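Local coordinates for protein LP04448p (Drosophila melanogaster, PDB 2QK2) that probably binds tubulin through a TOG domain of HEAT-repeat type and takes part in tracking microtubule plus ends, at residues 129-134 with 159-164; 98-103 with 123-128; 117-122 with 153-158. All blocks are in the same frame, centred on the assembly; numbering follows the deposited sequence.

Interaction 1: residues 129-134 with 159-164; sequences TSLEAQ and RALTRT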
loop_
_atom_site.group_PDB
_atom_site.type_symbol
_atom_site.label_atom_id
_atom_site.label_comp_id
_atom_site.label_asym_id
_atom_site.label_seq_id
_atom_site.Cartn_x
_atom_site.Cartn_y
_atom_site.Cartn_z
ATOM N N THR A 129 9.718 -0.934 2.725
ATOM C CA THR A 129 10.072 0.355 3.302
ATOM C C THR A 129 9.547 0.451 4.741
ATOM O O THR A 129 9.476 -0.568 5.430
ATOM C CB THR A 129 9.530 1.495 2.389
ATOM O OG1 THR A 129 9.931 2.772 2.898
ATOM C CG2 THR A 129 8.014 1.424 2.279
ATOM N N SER A 130 9.189 1.646 5.207
ATOM C CA SER A 130 8.686 1.792 6.580
ATOM C C SER A 130 7.824 3.034 6.740
ATOM O O SER A 130 7.848 3.926 5.887
ATOM C CB SER A 130 9.855 1.888 7.560
ATOM O OG SER A 130 10.548 3.116 7.383
ATOM N N LEU A 131 7.066 3.098 7.834
ATOM C CA LEU A 131 6.218 4.261 8.082
ATOM C C LEU A 131 7.099 5.489 8.290
ATOM O O LEU A 131 6.749 6.593 7.877
ATOM C CB LEU A 131 5.330 4.050 9.317
ATOM C CG LEU A 131 4.221 2.993 9.265
ATOM C CD1 LEU A 131 3.508 2.954 10.613
ATOM C CD2 LEU A 131 3.227 3.308 8.149
ATOM N N GLU A 132 8.247 5.294 8.931
ATOM C CA GLU A 132 9.170 6.397 9.176
ATOM C C GLU A 132 9.578 7.018 7.838
ATOM O O GLU A 132 9.547 8.241 7.673
ATOM C CB GLU A 132 10.409 5.885 9.925
ATOM C CG GLU A 132 11.486 6.936 10.219
ATOM C CD GLU A 132 11.004 8.073 11.115
ATOM O OE1 GLU A 132 10.413 7.805 12.186
ATOM O OE2 GLU A 132 11.230 9.247 10.755
ATOM N N ALA A 133 9.932 6.170 6.877
ATOM C CA ALA A 133 10.349 6.643 5.559
ATOM C C ALA A 133 9.215 7.265 4.743
ATOM O O ALA A 133 9.437 8.206 3.978
ATOM C CB ALA A 133 10.978 5.498 4.774
ATOM N N GLN A 134 7.998 6.756 4.917
ATOM C CA GLN A 134 6.852 7.252 4.156
ATOM C C GLN A 134 5.906 8.189 4.904
ATOM O O GLN A 134 4.856 8.549 4.373
ATOM C CB GLN A 134 6.038 6.065 3.637
ATOM C CG GLN A 134 6.840 5.040 2.854
ATOM C CD GLN A 134 7.602 5.668 1.710
ATOM O OE1 GLN A 134 7.064 6.503 0.987
ATOM N NE2 GLN A 134 8.861 5.269 1.534
ATOM N N ARG A 159 -3.515 -1.875 8.139
ATOM C CA ARG A 159 -2.913 -3.105 7.637
ATOM C C ARG A 159 -1.396 -3.064 7.818
ATOM O O ARG A 159 -0.781 -4.053 8.219
ATOM C CB ARG A 159 -3.266 -3.316 6.162
ATOM C CG ARG A 159 -4.761 -3.481 5.889
ATOM C CD ARG A 159 -5.023 -3.999 4.466
ATOM N NE ARG A 159 -4.407 -3.156 3.442
ATOM C CZ ARG A 159 -4.912 -2.013 2.981
ATOM N NH1 ARG A 159 -6.068 -1.545 3.445
ATOM N NH2 ARG A 159 -4.246 -1.326 2.058
ATOM N N ALA A 160 -0.793 -1.911 7.549
ATOM C CA ALA A 160 0.657 -1.763 7.698
ATOM C C ALA A 160 1.110 -2.041 9.141
ATOM O O ALA A 160 2.087 -2.763 9.377
ATOM C CB ALA A 160 1.081 -0.350 7.287
ATOM N N LEU A 161 0.392 -1.466 10.102
ATOM C CA LEU A 161 0.724 -1.631 11.512
ATOM C C LEU A 161 0.735 -3.087 11.977
ATOM O O LEU A 161 1.523 -3.451 12.854
ATOM C CB LEU A 161 -0.234 -0.798 12.376
ATOM C CG LEU A 161 -0.032 0.720 12.275
ATOM C CD1 LEU A 161 -1.169 1.454 12.987
ATOM C CD2 LEU A 161 1.311 1.105 12.890
ATOM N N THR A 162 -0.117 -3.923 11.389
ATOM C CA THR A 162 -0.158 -5.331 11.773
ATOM C C THR A 162 1.132 -6.047 11.367
ATOM O O THR A 162 1.376 -7.181 11.783
ATOM C CB THR A 162 -1.334 -6.083 11.116
ATOM O OG1 THR A 162 -1.139 -6.118 9.698
ATOM C CG2 THR A 162 -2.660 -5.404 11.432
ATOM N N ARG A 163 1.951 -5.390 10.553
ATOM C CA ARG A 163 3.207 -5.983 10.099
ATOM C C ARG A 163 4.371 -5.049 10.385
ATOM O O ARG A 163 5.336 -4.987 9.619
ATOM C CB ARG A 163 3.147 -6.267 8.598
ATOM C CG ARG A 163 2.039 -7.222 8.199
ATOM C CD ARG A 163 1.922 -7.321 6.689
ATOM N NE ARG A 163 0.700 -8.014 6.287
ATOM C CZ ARG A 163 0.489 -9.316 6.442
ATOM N NH1 ARG A 163 1.428 -10.082 6.988
ATOM N NH2 ARG A 163 -0.664 -9.851 6.060
ATOM N N THR A 164 4.278 -4.319 11.487
ATOM C CA THR A 164 5.323 -3.379 11.851
ATOM C C THR A 164 5.921 -3.690 13.219
ATOM O O THR A 164 5.215 -4.087 14.139
ATOM C CB THR A 164 4.771 -1.940 11.854
ATOM O OG1 THR A 164 4.178 -1.658 10.579
ATOM C CG2 THR A 164 5.881 -0.937 12.116
#
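L131 and L161 meet through outer methyls: CD1 of L131 lies 3.7 Å from CD2 of L161, and the two side chains cross at about a right angle. In L131, CG stands beside the backbone N, anti to the carbonyl carbon, and chi2 of 179° extends CD1 toward helix 147-161. Its second methyl, CD2, makes a longer touch, 4.3 Å from CB of A160. This is the packed side of the contact. Y126 of helix 112-126 lies against both L131 and A160, and helix 190-207 covers L161 through T202, L203 and L206.

The other side opens to solvent at A133 and R163, which are exposed, and at E132, which is partly so. Separately, each segment has bonds of its own. S130 is the N-cap of helix 131-141, its OG accepting from N of A133 at 3.2 Å. NE2 of Q134 donates to OG1 of T129 over 3.0 Å, close to its own amide plane. In 159-164, O of A160 is gripped twice: OG1 of T164 gives its proton from 2.7 Å, well above the carbonyl plane, and N of R163 arrives from the opposite face at 2.9 Å.

Across the segments, then, carbon meets carbon, while these polar atoms bond within their own segment and, for Q134 and T164, to S97 and Y126 as well. Such a contact is directionless and hydrophobic, and the turns are held in part by their own hydrogen bonds, in keeping with the stacked helices of a HEAT-repeat domain.

Interaction 2: residues 98-103 with 123-128; sequences ACVPSL and DAIYAS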
loop_
_atom_site.group_PDB
_atom_site.type_symbol
_atom_site.label_atom_id
_atom_site.label_comp_id
_atom_site.label_asym_id
_atom_site.label_seq_id
_atom_site.Cartn_x
_atom_site.Cartn_y
_atom_site.Cartn_z
ATOM N N ALA A 98 8.631 6.760 -4.443
ATOM C CA ALA A 98 7.961 7.402 -5.569
ATOM C C ALA A 98 6.599 6.755 -5.849
ATOM O O ALA A 98 5.692 7.404 -6.372
ATOM C CB ALA A 98 8.849 7.340 -6.812
ATOM N N CYS A 99 6.451 5.486 -5.480
ATOM C CA CYS A 99 5.195 4.771 -5.696
ATOM C C CYS A 99 4.091 5.112 -4.699
ATOM O O CYS A 99 2.938 5.294 -5.085
ATOM C CB CYS A 99 5.421 3.256 -5.641
ATOM S SG CYS A 99 6.303 2.538 -7.040
ATOM N N VAL A 100 4.442 5.185 -3.417
ATOM C CA VAL A 100 3.462 5.438 -2.359
ATOM C C VAL A 100 2.487 6.598 -2.592
ATOM O O VAL A 100 1.272 6.403 -2.548
ATOM C CB VAL A 100 4.173 5.593 -0.985
ATOM C CG1 VAL A 100 3.183 6.060 0.083
ATOM C CG2 VAL A 100 4.782 4.246 -0.573
ATOM N N PRO A 101 2.997 7.814 -2.837
ATOM C CA PRO A 101 2.118 8.966 -3.070
ATOM C C PRO A 101 1.138 8.758 -4.233
ATOM O O PRO A 101 -0.037 9.108 -4.132
ATOM C CB PRO A 101 3.104 10.100 -3.355
ATOM C CG PRO A 101 4.300 9.712 -2.546
ATOM C CD PRO A 101 4.410 8.231 -2.807
ATOM N N SER A 102 1.631 8.193 -5.334
ATOM C CA SER A 102 0.804 7.949 -6.517
ATOM C C SER A 102 -0.311 6.956 -6.231
ATOM O O SER A 102 -1.456 7.157 -6.639
ATOM C CB SER A 102 1.660 7.413 -7.672
ATOM O OG SER A 102 2.729 8.294 -7.961
ATOM N N LEU A 103 0.030 5.874 -5.542
ATOM C CA LEU A 103 -0.960 4.861 -5.206
ATOM C C LEU A 103 -2.048 5.425 -4.287
ATOM O O LEU A 103 -3.241 5.215 -4.531
ATOM C CB LEU A 103 -0.279 3.658 -4.550
ATOM C CG LEU A 103 0.556 2.803 -5.515
ATOM C CD1 LEU A 103 1.406 1.811 -4.734
ATOM C CD2 LEU A 103 -0.375 2.068 -6.486
ATOM N N ASP A 123 0.466 -2.395 -0.207
ATOM C CA ASP A 123 0.826 -3.271 0.906
ATOM C C ASP A 123 2.155 -3.995 0.622
ATOM O O ASP A 123 3.030 -4.077 1.491
ATOM C CB ASP A 123 -0.282 -4.305 1.167
ATOM C CG ASP A 123 -1.522 -3.694 1.846
ATOM O OD1 ASP A 123 -1.525 -2.481 2.148
ATOM O OD2 ASP A 123 -2.495 -4.439 2.080
ATOM N N ALA A 124 2.302 -4.518 -0.593
ATOM C CA ALA A 124 3.524 -5.219 -0.967
ATOM C C ALA A 124 4.696 -4.243 -0.941
ATOM O O ALA A 124 5.792 -4.584 -0.518
ATOM C CB ALA A 124 3.371 -5.836 -2.360
ATOM N N ILE A 125 4.452 -3.015 -1.379
ATOM C CA ILE A 125 5.492 -2.002 -1.401
ATOM C C ILE A 125 5.904 -1.596 0.011
ATOM O O ILE A 125 7.089 -1.365 0.283
ATOM C CB ILE A 125 5.027 -0.772 -2.205
ATOM C CG1 ILE A 125 4.861 -1.172 -3.678
ATOM C CG2 ILE A 125 6.030 0.372 -2.059
ATOM C CD1 ILE A 125 4.449 -0.041 -4.590
ATOM N N TYR A 126 4.932 -1.528 0.918
ATOM C CA TYR A 126 5.223 -1.160 2.303
ATOM C C TYR A 126 6.265 -2.092 2.919
ATOM O O TYR A 126 7.139 -1.656 3.667
ATOM C CB TYR A 126 3.950 -1.206 3.155
ATOM C CG TYR A 126 4.220 -0.925 4.617
ATOM C CD1 TYR A 126 4.632 0.338 5.034
ATOM C CD2 TYR A 126 4.118 -1.938 5.574
ATOM C CE1 TYR A 126 4.947 0.595 6.369
ATOM C CE2 TYR A 126 4.429 -1.694 6.919
ATOM C CZ TYR A 126 4.846 -0.423 7.304
ATOM O OH TYR A 126 5.189 -0.165 8.618
ATOM N N ALA A 127 6.157 -3.377 2.599
ATOM C CA ALA A 127 7.066 -4.392 3.110
ATOM C C ALA A 127 8.534 -4.081 2.818
ATOM O O ALA A 127 9.425 -4.551 3.531
ATOM C CB ALA A 127 6.693 -5.755 2.526
ATOM N N SER A 128 8.785 -3.283 1.784
ATOM C CA SER A 128 10.150 -2.930 1.402
ATOM C C SER A 128 10.600 -1.607 2.000
ATOM O O SER A 128 11.738 -1.190 1.800
ATOM C CB SER A 128 10.264 -2.835 -0.120
ATOM O OG SER A 128 9.671 -1.632 -0.596
#
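I125 reaches from helix 112-126 to three residues of helix 93-105: C99, V100 and L103. Its CB points toward that helix and splits the chain in two. The short branch, CG2, stands anti to the backbone N and comes to 4.3 Å from CG2 of V100, a light touch. The long branch starts at CG1, which lies beside the backbone N (chi1 -66°), and continues extended, so that CD1 is carried to the far end. There CD1 meets two neighbours side by side, 3.6 Å from CB of C99 and equally 3.6 Å from CD1 of L103, which it meets tip to tip. SG of C99 lies a little farther off, 4.0 Å from the same CD1.

Neighbouring groups close in around this apolar spot. L81 and A85 of helix 71-88 pack on I125, while F92, in the loop ahead of helix 93-105, touches both I125 and C99. The backbone of I125 is busy as well: its O accepts from OG of S128 at 2.7 Å, in the carbonyl plane and on a lone pair, and from N of S128 at 3.0 Å.

The contact joins two consecutive, antiparallel helices of the HEAT-repeat TOG domain. Every atom that crosses is carbon or sulfur, all buried. Attraction here is therefore dispersive and hydrophobic, consistent with I125 being a main apolar link between the two segments.

Interaction 3: residues 117-122 with 153-158; sequences ALREAI and TALFIA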
loop_
_atom_site.group_PDB
_atom_site.type_symbol
_atom_site.label_atom_id
_atom_site.label_comp_id
_atom_site.label_asym_id
_atom_site.label_seq_id
_atom_site.Cartn_x
_atom_site.Cartn_y
_atom_site.Cartn_z
ATOM N N ALA A 117 -6.673 -4.079 -6.087
ATOM C CA ALA A 117 -5.351 -4.100 -6.708
ATOM C C ALA A 117 -4.443 -3.027 -6.099
ATOM O O ALA A 117 -3.262 -3.276 -5.855
ATOM C CB ALA A 117 -5.474 -3.894 -8.219
ATOM N N LEU A 118 -4.994 -1.841 -5.846
ATOM C CA LEU A 118 -4.206 -0.760 -5.255
ATOM C C LEU A 118 -3.748 -1.146 -3.848
ATOM O O LEU A 118 -2.595 -0.904 -3.478
ATOM C CB LEU A 118 -5.013 0.538 -5.189
ATOM C CG LEU A 118 -5.330 1.236 -6.510
ATOM C CD1 LEU A 118 -6.159 2.488 -6.241
ATOM C CD2 LEU A 118 -4.040 1.603 -7.220
ATOM N N ARG A 119 -4.650 -1.736 -3.064
ATOM C CA ARG A 119 -4.299 -2.157 -1.709
ATOM C C ARG A 119 -3.168 -3.179 -1.767
ATOM O O ARG A 119 -2.189 -3.076 -1.033
ATOM C CB ARG A 119 -5.502 -2.782 -1.001
ATOM C CG ARG A 119 -6.590 -1.799 -0.604
ATOM C CD ARG A 119 -7.724 -2.518 0.126
ATOM N NE ARG A 119 -8.797 -1.602 0.500
ATOM C CZ ARG A 119 -9.966 -1.991 1.004
ATOM N NH1 ARG A 119 -10.206 -3.283 1.196
ATOM N NH2 ARG A 119 -10.900 -1.095 1.295
ATOM N N GLU A 120 -3.309 -4.172 -2.639
ATOM C CA GLU A 120 -2.279 -5.196 -2.773
ATOM C C GLU A 120 -0.939 -4.565 -3.116
ATOM O O GLU A 120 0.092 -4.921 -2.544
ATOM C CB GLU A 120 -2.646 -6.197 -3.865
ATOM C CG GLU A 120 -3.722 -7.169 -3.475
ATOM C CD GLU A 120 -4.017 -8.158 -4.585
ATOM O OE1 GLU A 120 -3.055 -8.766 -5.107
ATOM O OE2 GLU A 120 -5.204 -8.331 -4.931
ATOM N N ALA A 121 -0.964 -3.617 -4.046
ATOM C CA ALA A 121 0.256 -2.951 -4.472
ATOM C C ALA A 121 0.903 -2.147 -3.356
ATOM O O ALA A 121 2.085 -2.335 -3.066
ATOM C CB ALA A 121 -0.024 -2.044 -5.675
ATOM N N ILE A 122 0.148 -1.255 -2.722
ATOM C CA ILE A 122 0.749 -0.454 -1.669
ATOM C C ILE A 122 1.181 -1.303 -0.472
ATOM O O ILE A 122 2.173 -0.985 0.188
ATOM C CB ILE A 122 -0.181 0.717 -1.229
ATOM C CG1 ILE A 122 0.644 1.758 -0.467
ATOM C CG2 ILE A 122 -1.325 0.212 -0.358
ATOM C CD1 ILE A 122 -0.066 3.071 -0.278
ATOM N N THR A 153 -6.372 5.552 3.070
ATOM C CA THR A 153 -5.069 5.857 3.642
ATOM C C THR A 153 -5.062 5.340 5.083
ATOM O O THR A 153 -4.097 4.716 5.521
ATOM C CB THR A 153 -4.776 7.375 3.641
ATOM O OG1 THR A 153 -4.742 7.859 2.293
ATOM C CG2 THR A 153 -3.428 7.659 4.294
ATOM N N ALA A 154 -6.151 5.582 5.812
ATOM C CA ALA A 154 -6.245 5.121 7.196
ATOM C C ALA A 154 -6.235 3.601 7.251
ATOM O O ALA A 154 -5.627 3.014 8.138
ATOM C CB ALA A 154 -7.524 5.660 7.854
ATOM N N LEU A 155 -6.920 2.959 6.309
ATOM C CA LEU A 155 -6.962 1.499 6.274
ATOM C C LEU A 155 -5.579 0.950 5.914
ATOM O O LEU A 155 -5.171 -0.116 6.398
ATOM C CB LEU A 155 -8.005 1.022 5.265
ATOM C CG LEU A 155 -9.467 1.300 5.661
ATOM C CD1 LEU A 155 -10.394 0.884 4.523
ATOM C CD2 LEU A 155 -9.811 0.537 6.946
ATOM N N PHE A 156 -4.863 1.674 5.060
ATOM C CA PHE A 156 -3.508 1.263 4.679
ATOM C C PHE A 156 -2.637 1.248 5.941
ATOM O O PHE A 156 -1.864 0.323 6.168
ATOM C CB PHE A 156 -2.922 2.239 3.652
ATOM C CG PHE A 156 -1.417 2.183 3.554
ATOM C CD1 PHE A 156 -0.777 1.020 3.144
ATOM C CD2 PHE A 156 -0.647 3.294 3.883
ATOM C CE1 PHE A 156 0.616 0.962 3.061
ATOM C CE2 PHE A 156 0.747 3.249 3.805
ATOM C CZ PHE A 156 1.377 2.080 3.393
ATOM N N ILE A 157 -2.772 2.286 6.760
ATOM C CA ILE A 157 -2.016 2.384 8.010
ATOM C C ILE A 157 -2.353 1.212 8.942
ATOM O O ILE A 157 -1.463 0.625 9.573
ATOM C CB ILE A 157 -2.317 3.729 8.713
ATOM C CG1 ILE A 157 -1.765 4.883 7.861
ATOM C CG2 ILE A 157 -1.711 3.750 10.109
ATOM C CD1 ILE A 157 -2.145 6.260 8.368
ATOM N N ALA A 158 -3.634 0.863 9.017
ATOM C CA ALA A 158 -4.072 -0.244 9.863
ATOM C C ALA A 158 -3.416 -1.553 9.427
ATOM O O ALA A 158 -2.834 -2.267 10.245
ATOM C CB ALA A 158 -5.599 -0.380 9.810
#
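NH2 of R119 forms a salt bridge with OE2 of E152, one residue ahead of 153-158, and the same nitrogen lies 3.8 Å from CD1 of L155, so the guanidinium is paired by charge with one side chain while a leucine methyl rests against it at a slant. The arginine spans the gap with its chain extended from CG to NE. This end of the contact is partly exposed.

The buried end belongs to I122 and F156, whose side chains cross at about a right angle. CD1 of I122 sits over the centre of the F156 ring, 3.9 Å from the centroid and 4° off the normal, a CH-pi contact of almost ideal placement. CG1 of I122 lies over the same face, 3.6 Å from CE1 of F156, and CG2 of I122 is likewise 3.6 Å from CD1 of F156. All three carbons beyond CB of the isoleucine therefore reach the ring. They can do so because CG1 stands opposite the backbone N (chi1 -162°), which leaves CG2 wedged between that N and the carbonyl carbon. With an alanine at F156 the ring face would be lost, and I122 would probably face a gap, its ethyl arm left without the surface it packs on and probably freer to turn.

Across these segments the nearest CA atoms, CA of R119 and CA of F156, are 7.3 Å apart. Around them, helix 93-105 backs I122 with L103 and L104, helix 131-141 sets I138 against F156, and helix 190-207 covers L155 with S195 and E198, placing the pair in the middle of the all-helical stack.

The three contacts adjoin in the middle of the TOG domain, their centres 9 to 11 Å apart. Helix 112-126 serves both interaction 2 and interaction 3, and helix 147-161 both interaction 3 and interaction 1. Polar bonds tie interactions 1 and 2: NE of R159 makes a salt bridge with OD2 of D123 at 2.7 Å, and OG1 of T164 is probably hydrogen-bonded to OH of Y126, also at 2.7 Å. Interactions 2 and 3 merge apolarly, CD1 of L103 lying 3.9 Å from CA of I122. Along the chain, interaction 2 closes before interaction 1 opens, each joining consecutive helices, while interaction 3 crosses both, joining helices separated by helix 131-141.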